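Local structure of Tle cognate immunity protein 4 C-terminal domain-containing protein (Pseudomonas aeruginosa PAO1, 4R1D) at residues G12-D17 / T253-T258; G146-H151 / R296-S301; R134-A137 / I141-E144; G167-F170 / A176-E179; Y239-E244 / K282-L287. The protein probably acts as the immunity protein Tli4, binding the type VI secretion lipase effector Tle4 and so protecting the bacterium from its own toxin. One frame throughout, in Å; residues are numbered along the deposited sequence.

Contact 1. Residues G12-D17 / T253-T258; sequences GRFLID and TEPNLT
Phe-14 and Leu-257 meet through a CH-pi contact. In the leucine conformer described, one of two, the methyl CD1 of Leu-257 stands 4.0 Å from the centroid of the Phe-14 ring, only 10° off the ring normal, so it sits squarely over one face. The two side chains come at each other from opposite directions, and both leucine methyls lie on the same side of the ring: while CD1 takes the centre, Leu-257 CD2 is 4.0 Å from Phe-14 CE1. The first torsion of Leu-257 (chi1 -151°) directs its CG toward the phenylalanine.

Further apolar packing is made at the rim of the ring. Pro-255 lies at the edge, near the ring plane, with CD 3.8 Å from Phe-14 CZ and CG 3.8 Å from Phe-14 CE2. Face and edge are thus held by two residues of one segment, which limits how the phenyl group can turn. The carbonyl of Thr-253 also closes on the ring, its O 3.6 Å from Phe-14 CZ, and no hydrogen bond links the two segments.

The contact is buried and joins two separate sheets. Phe-14 begins strand 14-18, the middle strand of a small antiparallel sheet with 7-11 and 296-297, and Val-297 also touches its ring. Leu-257 lies near the start of strand 256-263, between strands 176-183 and 236-245, and packs against Phe-180 of the former.

Contact 2. Residues G146-H151 / R296-S301; sequences GFCIDH and RVRPTS
Arg-298 holds the carbonyl oxygen of Gly-146 with both terminal nitrogens of its guanidinium group. From CB the chain runs outward with CG anti to the backbone N and stays extended through CD, then bends at chi3 (81°), which turns the guanidinium toward strand 146-149. NE is spent on the main chain next door, donating to Pro-142 O. At CZ the plane presents its end to Gly-146 O, which lies in that plane. Arg-298 NH2 donates to Gly-146 O at 2.9 Å and Arg-298 NH1 to the same Gly-146 O at 3.0 Å, with N-H...O angles of 150° and 141°. Both donors come from the same face of the carbonyl plane and are tilted out of it, a fork closing on a single acceptor.

Over one face of the guanidinium lies the sulfur of Cys-148, its SG 3.7 Å from Arg-298 NH1. NH2 also donates to Glu-144 O, so this nitrogen serves two carbonyls. Close by, Gly-146 N is 3.1 Å from Arg-298 NH2, but both are donors and no bond forms.

Three backbone carbonyls, of Pro-142, Glu-144 and Gly-146, therefore receive one buried side chain. This is a buried arginine cross-linking main chain: the segment that follows strand 296-297 is pinned to strand 146-149 and to the loop leading into it.

Contact 3. Residues R134-A137 / I141-E144; sequences RSRA and IPSE
Arg-134 and Glu-144 approach with their side chains at about a right angle, and the guanidinium and carboxylate planes are turned 56° apart. The carboxylate therefore does not lie flat against the guanidinium edge, and the salt bridge is long: Arg-134 NE is 3.9 Å from Glu-144 OE1. The second oxygen is no nearer, Glu-144 OE2 standing 4.0 Å from Arg-134 NH2. Glu-144 is drawn out at full length, CG anti to its backbone N (chi1 166°), whereas Arg-134 bends at chi2. OE1 has a firmer partner in the hydroxyl of Tyr-153, with which it is hydrogen-bonded, so the long arginine pairing probably contributes a weaker attraction.

The second pair is apolar and crosses obliquely. The aliphatic part of Arg-136 passes Pro-142, its CD 3.8 Å from Pro-142 CG and 4.1 Å from Pro-142 CD. Here the arginine is extended from CG to NE, and the methylene rather than the charge rests on the proline ring. The guanidinium goes on to backbone carbonyls: NH2 donates to Ile-149 O, NE to Ala-152 O and NH1 to Glu-140 O.

Both pairs link the end of strand 133-135 to the loop that returns toward strand 146-149. Strand 152-155 lies between those two strands in a small antiparallel sheet, and its Tyr-153 touches Arg-134 and Pro-142. Cys-10 of strand 7-11 packs on Arg-136 and Pro-142.

Contact 4. Residues G167-F170 / A176-E179; sequences GVTF and ARFE
Strands 167-169 and 176-179 run antiparallel, their axes 4.6 Å apart at closest approach and 150° apart in direction, and form the turn-proximal part of a beta hairpin. Val-168 and Phe-178 are its hydrogen-bonded pair: Val-168 N donates to Phe-178 O at 2.7 Å, and Phe-178 N returns the bond to Val-168 O at 2.8 Å, the second being the straighter at 168°. Gly-167 and Glu-179 follow as a non-hydrogen-bonded pair, and Gly-167 CA adds a CA-H...O contact to Phe-178 O.

The side chains of Val-168 and Phe-178 leave the same face of the hairpin and lie side by side. Val-168 CG2 meets the edge of the Phe-178 ring in its plane, 4.0 Å from CD2. Phe-170 crosses from the turn end and points its own edge at Phe-178, its CZ 3.8 Å from Phe-178 CB. The first torsion of Phe-170 (chi1 -50°) sets CG anti to the carbonyl carbon and brings the ring across. Ile-291 of helix 281-292 packs on both phenylalanines.

Thr-169 and Arg-177 run alongside each other, and Thr-169 CG2 lies 3.5 Å from Arg-177 NH1. The charged ends here engage the partner protein chain of the complex: Arg-177 NH2 forms a salt bridge with Glu-70 of that chain, and Glu-179 is hydrogen-bonded to Ser-69 and forms a salt bridge with Arg-97 of that chain. Nearer the turn, a water links the two segments, accepting from Phe-170 N at 2.8 Å and lying 2.7 Å from Ala-176 O.

Contact 5. Residues Y239-E244 / K282-L287; sequences YTFMWE and KEALEL
Tyr-239 and Phe-241 pack against Ala-284 and Leu-285 in an apolar helix-on-sheet contact, where helix 281-292 lies over strand 236-245. The short segments have axes 10.8 Å apart and inclined by 27°, so the helix runs roughly along the strand, and the two aromatic residues, two positions apart on the same side of the strand, both point toward it.

Ala-284 is the small residue that meets both rings. Its CB stands over one face of Tyr-239, 4.2 Å from the ring centroid and 19° off the normal, a CH-pi contact shifted toward the rim beside CE1 and CZ. The same methyl is 4.1 Å from Phe-241 CE2. A helix laid along one face of antiparallel strands is the layered packing of alpha+beta folds, and here Leu-228 of the adjoining strand 225-233 touches both Phe-241 and Leu-285.

Phe-241 presents its edge to the helix backbone: CE2 lies 3.8 Å from Ala-284 O, near the ring plane. Leu-285 crosses the phenylalanine at about a right angle and brings CD2 to 4.0 Å from Phe-241 CZ. Trp-288, a turn further along the helix, meets Phe-241 edge-to-face. The phenol end of Tyr-239 is bound separately, its OH hydrogen-bonded to Asp-281 OD1 at the start of the helix. On the strand's other side, Thr-240 and Met-242 pack on Ile-88 and Trp-96 of the partner chain.

How the contacts relate
From the N terminus, segment 12-17 opens contact 1, which is closed only at 253-258. Contacts 3 and 4 nest inside this long loop: the first is a short return before strand 146-149, the second a hairpin. Contact 2 opens at 146-151, after contact 3 has closed, and ends at 296-301, so it crosses contact 1 and encloses contacts 4 and 5. Contact 5 begins at 239-244 and crosses contact 1 as well. Contacts 1 and 2 share the small sheet of strands 14-18 and 296-297, while contacts 2 and 3, with centres 8 Å apart, tie segment 296-301 to segment 141-144. Contacts 4 and 5 meet at helix 281-292.

Contact 1. Residues G12-D17 / T253-T258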
# COMPACT_ATOMS: atom_id res chain seq x y z
N GLY B 12 -3.01 -9.82 25.09
CA GLY B 12 -4.42 -9.48 25.14
C GLY B 12 -5.12 -10.31 26.20
O GLY B 12 -4.68 -10.32 27.36
N ARG B 13 -6.18 -11.02 25.82
CA ARG B 13 -6.94 -11.84 26.77
C ARG B 13 -6.41 -13.26 26.84
O ARG B 13 -6.94 -14.08 27.59
CB ARG B 13 -8.43 -11.90 26.37
CG ARG B 13 -9.10 -10.54 26.18
CD ARG B 13 -9.51 -9.88 27.49
NE ARG B 13 -9.83 -8.45 27.31
CZ ARG B 13 -10.32 -7.67 28.27
NH1 ARG B 13 -10.57 -8.17 29.47
NH2 ARG B 13 -10.56 -6.38 28.02
N PHE B 14 -5.35 -13.54 26.09
CA PHE B 14 -4.93 -14.93 25.88
C PHE B 14 -3.54 -15.27 26.41
O PHE B 14 -2.74 -14.40 26.71
CB PHE B 14 -5.04 -15.28 24.38
CG PHE B 14 -6.47 -15.41 23.91
CD1 PHE B 14 -7.07 -16.65 23.79
CD2 PHE B 14 -7.22 -14.27 23.65
CE1 PHE B 14 -8.38 -16.77 23.40
CE2 PHE B 14 -8.55 -14.38 23.26
CZ PHE B 14 -9.13 -15.63 23.13
N LEU B 15 -3.29 -16.57 26.52
CA LEU B 15 -1.95 -17.10 26.82
C LEU B 15 -1.51 -18.01 25.67
O LEU B 15 -2.34 -18.63 25.00
CB LEU B 15 -1.99 -17.95 28.10
CG LEU B 15 -2.50 -17.30 29.39
CD1 LEU B 15 -2.58 -18.36 30.49
CD2 LEU B 15 -1.60 -16.16 29.81
N ILE B 16 -0.20 -18.11 25.47
CA ILE B 16 0.37 -19.02 24.50
C ILE B 16 1.79 -19.37 24.95
O ILE B 16 2.45 -18.54 25.56
CB ILE B 16 0.41 -18.39 23.09
CG1 ILE B 16 0.71 -19.46 22.03
CG2 ILE B 16 1.44 -17.25 23.03
CD1 ILE B 16 0.62 -18.93 20.59
N ASP B 17 2.24 -20.58 24.65
CA ASP B 17 3.60 -20.99 25.01
C ASP B 17 4.53 -20.96 23.80
O ASP B 17 4.15 -21.40 22.72
CB ASP B 17 3.59 -22.40 25.61
CG ASP B 17 2.66 -22.53 26.81
OD1 ASP B 17 2.28 -21.51 27.42
OD2 ASP B 17 2.31 -23.68 27.16
N THR B 253 -13.61 -12.60 25.00
CA THR B 253 -12.94 -13.88 25.16
C THR B 253 -13.21 -14.85 24.02
O THR B 253 -12.62 -15.92 23.94
CB THR B 253 -13.29 -14.56 26.51
OG1 THR B 253 -14.70 -14.81 26.58
CG2 THR B 253 -12.88 -13.65 27.67
N GLU B 254 -14.10 -14.45 23.11
CA GLU B 254 -14.34 -15.23 21.92
C GLU B 254 -14.18 -14.35 20.69
O GLU B 254 -15.06 -14.31 19.84
CB GLU B 254 -15.74 -15.83 21.94
CG GLU B 254 -16.14 -16.38 23.30
CD GLU B 254 -17.63 -16.60 23.42
OE1 GLU B 254 -18.34 -15.66 23.86
OE2 GLU B 254 -18.10 -17.70 23.06
N PRO B 255 -13.05 -13.62 20.61
CA PRO B 255 -12.87 -12.76 19.44
C PRO B 255 -12.43 -13.61 18.25
O PRO B 255 -12.26 -14.81 18.38
CB PRO B 255 -11.72 -11.85 19.87
CG PRO B 255 -10.89 -12.71 20.75
CD PRO B 255 -11.88 -13.60 21.50
N ASN B 256 -12.27 -12.98 17.09
CA ASN B 256 -11.63 -13.68 16.00
C ASN B 256 -10.19 -13.97 16.42
O ASN B 256 -9.53 -13.10 17.00
CB ASN B 256 -11.65 -12.83 14.75
CG ASN B 256 -10.90 -13.46 13.61
OD1 ASN B 256 -9.73 -13.14 13.38
ND2 ASN B 256 -11.55 -14.38 12.90
N LEU B 257 -9.71 -15.19 16.18
CA LEU B 257 -8.36 -15.58 16.56
C LEU B 257 -7.68 -16.26 15.38
O LEU B 257 -8.24 -17.13 14.75
CB LEU B 257 -8.40 -16.56 17.74
CG LEU B 257 -7.23 -16.60 18.72
CD1 LEU B 257 -7.22 -15.33 19.55
CD2 LEU B 257 -7.35 -17.81 19.63
N THR B 258 -6.45 -15.85 15.08
CA THR B 258 -5.72 -16.54 14.04
C THR B 258 -4.34 -16.94 14.54
O THR B 258 -3.75 -16.27 15.39
CB THR B 258 -5.57 -15.70 12.74
OG1 THR B 258 -4.86 -14.49 13.02
CG2 THR B 258 -6.95 -15.36 12.13

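Contact 2. Residues G146-H151 / R296-S301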
# COMPACT_ATOMS: atom_id res chain seq x y z
N GLY B 146 -8.61 -8.63 32.21
CA GLY B 146 -8.05 -7.49 31.51
C GLY B 146 -7.25 -7.86 30.27
O GLY B 146 -6.99 -9.04 30.04
N PHE B 147 -6.86 -6.84 29.51
CA PHE B 147 -6.18 -6.99 28.24
C PHE B 147 -4.68 -6.69 28.41
O PHE B 147 -4.30 -5.55 28.65
CB PHE B 147 -6.83 -6.04 27.23
CG PHE B 147 -6.32 -6.19 25.82
CD1 PHE B 147 -6.88 -7.11 24.96
CD2 PHE B 147 -5.29 -5.39 25.36
CE1 PHE B 147 -6.41 -7.23 23.65
CE2 PHE B 147 -4.82 -5.51 24.07
CZ PHE B 147 -5.38 -6.43 23.22
N CYS B 148 -3.84 -7.71 28.30
CA CYS B 148 -2.42 -7.55 28.54
C CYS B 148 -1.70 -6.91 27.37
O CYS B 148 -1.92 -7.30 26.23
CB CYS B 148 -1.76 -8.89 28.87
SG CYS B 148 -2.15 -9.52 30.54
N ILE B 149 -0.85 -5.94 27.68
CA ILE B 149 0.03 -5.32 26.69
C ILE B 149 1.45 -5.32 27.29
O ILE B 149 1.67 -5.94 28.35
CB ILE B 149 -0.44 -3.89 26.35
CG1 ILE B 149 -0.34 -2.98 27.58
CG2 ILE B 149 -1.89 -3.92 25.84
CD1 ILE B 149 -0.65 -1.53 27.30
N ASP B 150 2.40 -4.66 26.65
CA ASP B 150 3.75 -4.57 27.20
C ASP B 150 3.71 -3.98 28.60
O ASP B 150 3.22 -2.87 28.79
CB ASP B 150 4.64 -3.67 26.35
CG ASP B 150 4.64 -4.05 24.90
OD1 ASP B 150 5.47 -4.89 24.50
OD2 ASP B 150 3.79 -3.51 24.17
N HIS B 151 4.24 -4.71 29.58
CA HIS B 151 4.45 -4.18 30.93
C HIS B 151 3.18 -3.79 31.68
O HIS B 151 3.25 -3.16 32.74
CB HIS B 151 5.39 -2.98 30.89
CG HIS B 151 6.72 -3.27 30.27
ND1 HIS B 151 7.73 -3.93 30.93
CD2 HIS B 151 7.20 -2.98 29.04
CE1 HIS B 151 8.78 -4.04 30.14
NE2 HIS B 151 8.48 -3.47 28.98
N ARG B 296 -4.83 -20.48 24.88
CA ARG B 296 -6.02 -20.47 25.73
C ARG B 296 -6.30 -19.09 26.31
O ARG B 296 -5.40 -18.28 26.48
CB ARG B 296 -5.91 -21.53 26.85
CG ARG B 296 -4.96 -21.19 28.01
CD ARG B 296 -3.52 -21.45 27.64
NE ARG B 296 -2.66 -21.54 28.84
CZ ARG B 296 -1.35 -21.72 28.80
NH1 ARG B 296 -0.71 -21.81 27.64
NH2 ARG B 296 -0.66 -21.80 29.94
N VAL B 297 -7.58 -18.83 26.60
CA VAL B 297 -7.97 -17.62 27.28
C VAL B 297 -7.30 -17.61 28.64
O VAL B 297 -7.23 -18.65 29.30
CB VAL B 297 -9.50 -17.58 27.50
CG1 VAL B 297 -9.88 -16.36 28.31
CG2 VAL B 297 -10.22 -17.60 26.17
N ARG B 298 -6.80 -16.46 29.05
CA ARG B 298 -6.15 -16.36 30.35
C ARG B 298 -7.20 -16.58 31.43
O ARG B 298 -8.20 -15.85 31.47
CB ARG B 298 -5.51 -14.98 30.53
CG ARG B 298 -4.67 -14.86 31.80
CD ARG B 298 -4.01 -13.50 31.94
NE ARG B 298 -4.91 -12.48 32.46
CZ ARG B 298 -5.49 -11.54 31.72
NH1 ARG B 298 -5.26 -11.47 30.41
NH2 ARG B 298 -6.30 -10.65 32.30
N PRO B 299 -7.00 -17.58 32.30
CA PRO B 299 -7.95 -17.75 33.41
C PRO B 299 -7.94 -16.53 34.31
O PRO B 299 -6.86 -16.06 34.68
CB PRO B 299 -7.38 -18.95 34.18
CG PRO B 299 -6.52 -19.67 33.19
CD PRO B 299 -5.93 -18.59 32.32
N THR B 300 -9.12 -16.02 34.67
CA THR B 300 -9.20 -14.86 35.55
C THR B 300 -10.27 -15.07 36.61
O THR B 300 -11.02 -16.04 36.56
CB THR B 300 -9.51 -13.56 34.78
OG1 THR B 300 -10.80 -13.67 34.15
CG2 THR B 300 -8.45 -13.28 33.72
N SER B 301 -10.35 -14.14 37.55
CA SER B 301 -11.35 -14.20 38.60
C SER B 301 -12.66 -13.58 38.15
O SER B 301 -13.65 -13.60 38.88
CB SER B 301 -10.84 -13.48 39.85
OG SER B 301 -10.35 -12.20 39.51

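Contact 3. Residues R134-A137 / I141-E144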
# COMPACT_ATOMS: atom_id res chain seq x y z
N ARG B 134 -3.05 -1.00 34.46
CA ARG B 134 -2.35 -1.57 35.61
C ARG B 134 -1.00 -2.13 35.19
O ARG B 134 -0.91 -2.83 34.18
CB ARG B 134 -3.17 -2.71 36.22
CG ARG B 134 -4.58 -2.34 36.64
CD ARG B 134 -4.65 -1.75 38.04
NE ARG B 134 -5.95 -2.00 38.65
CZ ARG B 134 -6.99 -1.17 38.59
NH1 ARG B 134 -6.88 -0.02 37.94
NH2 ARG B 134 -8.13 -1.49 39.18
N SER B 135 0.04 -1.86 35.96
CA SER B 135 1.36 -2.41 35.65
C SER B 135 1.45 -3.91 35.97
O SER B 135 0.73 -4.42 36.85
CB SER B 135 2.43 -1.65 36.43
OG SER B 135 2.11 -1.68 37.82
N ARG B 136 2.33 -4.62 35.25
CA ARG B 136 2.66 -6.00 35.56
C ARG B 136 4.12 -6.24 35.14
O ARG B 136 4.64 -5.52 34.29
CB ARG B 136 1.73 -6.99 34.83
CG ARG B 136 1.98 -7.11 33.31
CD ARG B 136 0.98 -8.02 32.58
NE ARG B 136 1.26 -7.95 31.15
CZ ARG B 136 1.97 -8.85 30.47
NH1 ARG B 136 2.45 -9.93 31.07
NH2 ARG B 136 2.20 -8.67 29.17
N ALA B 137 4.77 -7.22 35.75
CA ALA B 137 6.12 -7.60 35.34
C ALA B 137 6.02 -8.22 33.95
O ALA B 137 4.96 -8.72 33.58
CB ALA B 137 6.73 -8.59 36.34
N ILE B 141 1.57 -13.14 34.93
CA ILE B 141 0.24 -13.49 34.44
C ILE B 141 -0.83 -12.99 35.41
O ILE B 141 -0.98 -13.52 36.50
CB ILE B 141 0.11 -15.02 34.31
CG1 ILE B 141 1.21 -15.56 33.39
CG2 ILE B 141 -1.30 -15.41 33.82
CD1 ILE B 141 1.19 -17.08 33.20
N PRO B 142 -1.59 -11.96 35.01
CA PRO B 142 -2.57 -11.38 35.94
C PRO B 142 -3.75 -12.31 36.19
O PRO B 142 -4.26 -12.93 35.25
CB PRO B 142 -3.05 -10.12 35.21
CG PRO B 142 -1.96 -9.83 34.20
CD PRO B 142 -1.44 -11.16 33.79
N SER B 143 -4.18 -12.42 37.44
CA SER B 143 -5.37 -13.19 37.74
C SER B 143 -6.62 -12.32 37.63
O SER B 143 -7.74 -12.83 37.56
CB SER B 143 -5.27 -13.83 39.13
OG SER B 143 -5.19 -12.84 40.13
N GLU B 144 -6.44 -11.01 37.62
CA GLU B 144 -7.54 -10.07 37.39
C GLU B 144 -7.89 -10.05 35.89
O GLU B 144 -7.02 -10.24 35.05
CB GLU B 144 -7.14 -8.66 37.84
CG GLU B 144 -8.05 -7.53 37.35
CD GLU B 144 -7.73 -6.16 37.96
OE1 GLU B 144 -6.56 -5.88 38.28
OE2 GLU B 144 -8.67 -5.35 38.13

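Contact 4. Residues G167-F170 / A176-E179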
# COMPACT_ATOMS: atom_id res chain seq x y z
N GLY B 167 4.36 -11.54 16.27
CA GLY B 167 5.14 -12.23 15.26
C GLY B 167 6.36 -12.85 15.91
O GLY B 167 6.98 -12.24 16.78
N VAL B 168 6.69 -14.08 15.50
CA VAL B 168 7.71 -14.85 16.19
C VAL B 168 8.63 -15.53 15.19
O VAL B 168 8.16 -16.15 14.24
CB VAL B 168 7.05 -15.95 17.05
CG1 VAL B 168 8.08 -16.64 17.94
CG2 VAL B 168 5.95 -15.35 17.91
N THR B 169 9.94 -15.42 15.42
CA THR B 169 10.89 -16.22 14.66
C THR B 169 11.68 -17.16 15.56
O THR B 169 11.71 -16.98 16.79
CB THR B 169 11.85 -15.37 13.79
OG1 THR B 169 12.71 -14.59 14.62
CG2 THR B 169 11.04 -14.43 12.85
N PHE B 170 12.28 -18.16 14.94
CA PHE B 170 12.94 -19.25 15.67
C PHE B 170 14.35 -19.43 15.13
O PHE B 170 14.53 -19.79 13.97
CB PHE B 170 12.14 -20.54 15.48
CG PHE B 170 10.67 -20.39 15.75
CD1 PHE B 170 10.14 -20.66 17.00
CD2 PHE B 170 9.80 -19.99 14.74
CE1 PHE B 170 8.79 -20.52 17.26
CE2 PHE B 170 8.44 -19.85 14.98
CZ PHE B 170 7.94 -20.11 16.24
N ALA B 176 11.36 -19.30 8.91
CA ALA B 176 10.03 -19.50 9.50
C ALA B 176 9.54 -18.26 10.25
O ALA B 176 10.31 -17.58 10.92
CB ALA B 176 10.02 -20.71 10.42
N ARG B 177 8.24 -17.99 10.16
CA ARG B 177 7.64 -16.98 11.02
C ARG B 177 6.29 -17.47 11.49
O ARG B 177 5.50 -17.99 10.70
CB ARG B 177 7.50 -15.63 10.30
CG ARG B 177 7.18 -14.47 11.24
CD ARG B 177 6.77 -13.18 10.50
NE ARG B 177 7.75 -12.79 9.48
CZ ARG B 177 8.93 -12.23 9.75
NH1 ARG B 177 9.27 -11.99 11.00
NH2 ARG B 177 9.76 -11.93 8.76
N PHE B 178 6.04 -17.34 12.78
CA PHE B 178 4.73 -17.64 13.35
C PHE B 178 4.05 -16.33 13.71
O PHE B 178 4.70 -15.41 14.18
CB PHE B 178 4.89 -18.55 14.58
CG PHE B 178 3.61 -18.76 15.35
CD1 PHE B 178 2.71 -19.75 14.98
CD2 PHE B 178 3.30 -17.96 16.45
CE1 PHE B 178 1.51 -19.93 15.70
CE2 PHE B 178 2.12 -18.14 17.15
CZ PHE B 178 1.22 -19.12 16.77
N GLU B 179 2.75 -16.24 13.49
CA GLU B 179 1.99 -15.09 13.97
C GLU B 179 0.69 -15.48 14.65
O GLU B 179 0.03 -16.46 14.27
CB GLU B 179 1.75 -14.05 12.87
CG GLU B 179 1.16 -14.59 11.60
CD GLU B 179 0.33 -13.54 10.87
OE1 GLU B 179 0.91 -12.65 10.19
OE2 GLU B 179 -0.91 -13.60 10.99
O HOH W 1 12.49 -18.48 12.18

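Contact 5. Residues Y239-E244 / K282-L287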
# COMPACT_ATOMS: atom_id res chain seq x y z
N TYR B 239 6.11 -23.51 3.40
CA TYR B 239 5.00 -23.95 4.22
C TYR B 239 4.03 -22.80 4.41
O TYR B 239 4.44 -21.64 4.47
CB TYR B 239 5.50 -24.34 5.61
CG TYR B 239 6.37 -25.58 5.64
CD1 TYR B 239 5.81 -26.84 5.67
CD2 TYR B 239 7.75 -25.47 5.64
CE1 TYR B 239 6.59 -27.98 5.69
CE2 TYR B 239 8.56 -26.61 5.66
CZ TYR B 239 7.97 -27.85 5.69
OH TYR B 239 8.75 -28.99 5.73
N THR B 240 2.75 -23.12 4.51
CA THR B 240 1.78 -22.14 5.00
C THR B 240 0.72 -22.86 5.82
O THR B 240 -0.07 -23.64 5.30
CB THR B 240 1.14 -21.34 3.86
OG1 THR B 240 2.16 -20.66 3.12
CG2 THR B 240 0.18 -20.31 4.42
N PHE B 241 0.77 -22.64 7.14
CA PHE B 241 -0.12 -23.27 8.09
C PHE B 241 -1.05 -22.19 8.62
O PHE B 241 -0.59 -21.12 9.04
CB PHE B 241 0.66 -23.87 9.27
CG PHE B 241 1.56 -25.01 8.90
CD1 PHE B 241 1.61 -25.49 7.60
CD2 PHE B 241 2.37 -25.60 9.86
CE1 PHE B 241 2.45 -26.54 7.26
CE2 PHE B 241 3.21 -26.65 9.53
CZ PHE B 241 3.25 -27.12 8.23
N MET B 242 -2.36 -22.45 8.56
CA MET B 242 -3.38 -21.45 8.87
C MET B 242 -4.40 -22.01 9.86
O MET B 242 -4.88 -23.12 9.68
CB MET B 242 -4.09 -21.06 7.57
CG MET B 242 -3.14 -20.53 6.51
SD MET B 242 -3.82 -20.51 4.84
CE MET B 242 -3.50 -22.19 4.32
N TRP B 243 -4.73 -21.24 10.90
CA TRP B 243 -5.65 -21.69 11.95
C TRP B 243 -6.51 -20.50 12.35
O TRP B 243 -5.99 -19.40 12.51
CB TRP B 243 -4.84 -22.18 13.15
CG TRP B 243 -5.63 -22.73 14.33
CD1 TRP B 243 -5.99 -24.04 14.53
CD2 TRP B 243 -6.09 -22.01 15.49
NE1 TRP B 243 -6.66 -24.17 15.73
CE2 TRP B 243 -6.74 -22.94 16.34
CE3 TRP B 243 -6.02 -20.67 15.89
CZ2 TRP B 243 -7.31 -22.58 17.56
CZ3 TRP B 243 -6.60 -20.30 17.11
CH2 TRP B 243 -7.23 -21.26 17.94
N GLU B 244 -7.81 -20.71 12.50
CA GLU B 244 -8.69 -19.62 12.83
C GLU B 244 -9.91 -20.06 13.63
O GLU B 244 -10.44 -21.16 13.43
CB GLU B 244 -9.16 -18.92 11.54
CG GLU B 244 -9.97 -17.65 11.79
CD GLU B 244 -10.16 -16.83 10.53
OE1 GLU B 244 -9.31 -16.92 9.62
OE2 GLU B 244 -11.17 -16.09 10.44
N LYS B 282 7.26 -33.40 9.26
CA LYS B 282 6.88 -33.87 10.59
C LYS B 282 7.37 -32.90 11.65
O LYS B 282 6.63 -32.57 12.58
CB LYS B 282 7.44 -35.28 10.85
CG LYS B 282 6.90 -35.92 12.12
CD LYS B 282 7.37 -37.37 12.25
CE LYS B 282 6.88 -38.01 13.54
NZ LYS B 282 7.40 -37.29 14.74
N GLU B 283 8.60 -32.42 11.51
CA GLU B 283 9.13 -31.45 12.47
C GLU B 283 8.33 -30.14 12.47
O GLU B 283 8.04 -29.60 13.52
CB GLU B 283 10.61 -31.17 12.19
CG GLU B 283 11.22 -30.20 13.19
CD GLU B 283 12.70 -29.95 12.94
OE1 GLU B 283 13.04 -29.23 11.99
OE2 GLU B 283 13.52 -30.48 13.72
N ALA B 284 7.99 -29.64 11.28
CA ALA B 284 7.17 -28.43 11.18
C ALA B 284 5.80 -28.59 11.82
O ALA B 284 5.32 -27.70 12.53
CB ALA B 284 7.04 -28.01 9.72
N LEU B 285 5.15 -29.72 11.58
CA LEU B 285 3.84 -29.98 12.14
C LEU B 285 3.90 -30.10 13.65
O LEU B 285 2.99 -29.67 14.35
CB LEU B 285 3.25 -31.26 11.55
CG LEU B 285 2.87 -31.18 10.07
CD1 LEU B 285 2.64 -32.57 9.47
CD2 LEU B 285 1.63 -30.30 9.93
N GLU B 286 4.99 -30.68 14.15
CA GLU B 286 5.19 -30.82 15.59
C GLU B 286 5.26 -29.46 16.28
O GLU B 286 4.59 -29.24 17.31
CB GLU B 286 6.47 -31.61 15.87
CG GLU B 286 6.75 -31.82 17.36
CD GLU B 286 8.02 -32.63 17.60
OE1 GLU B 286 9.12 -32.16 17.22
OE2 GLU B 286 7.91 -33.74 18.16
N LEU B 287 6.06 -28.57 15.73
CA LEU B 287 6.20 -27.23 16.28
C LEU B 287 4.85 -26.51 16.21
O LEU B 287 4.37 -25.97 17.19
CB LEU B 287 7.29 -26.43 15.55
CG LEU B 287 7.55 -25.02 16.08
CD1 LEU B 287 8.02 -25.04 17.53
CD2 LEU B 287 8.54 -24.26 15.20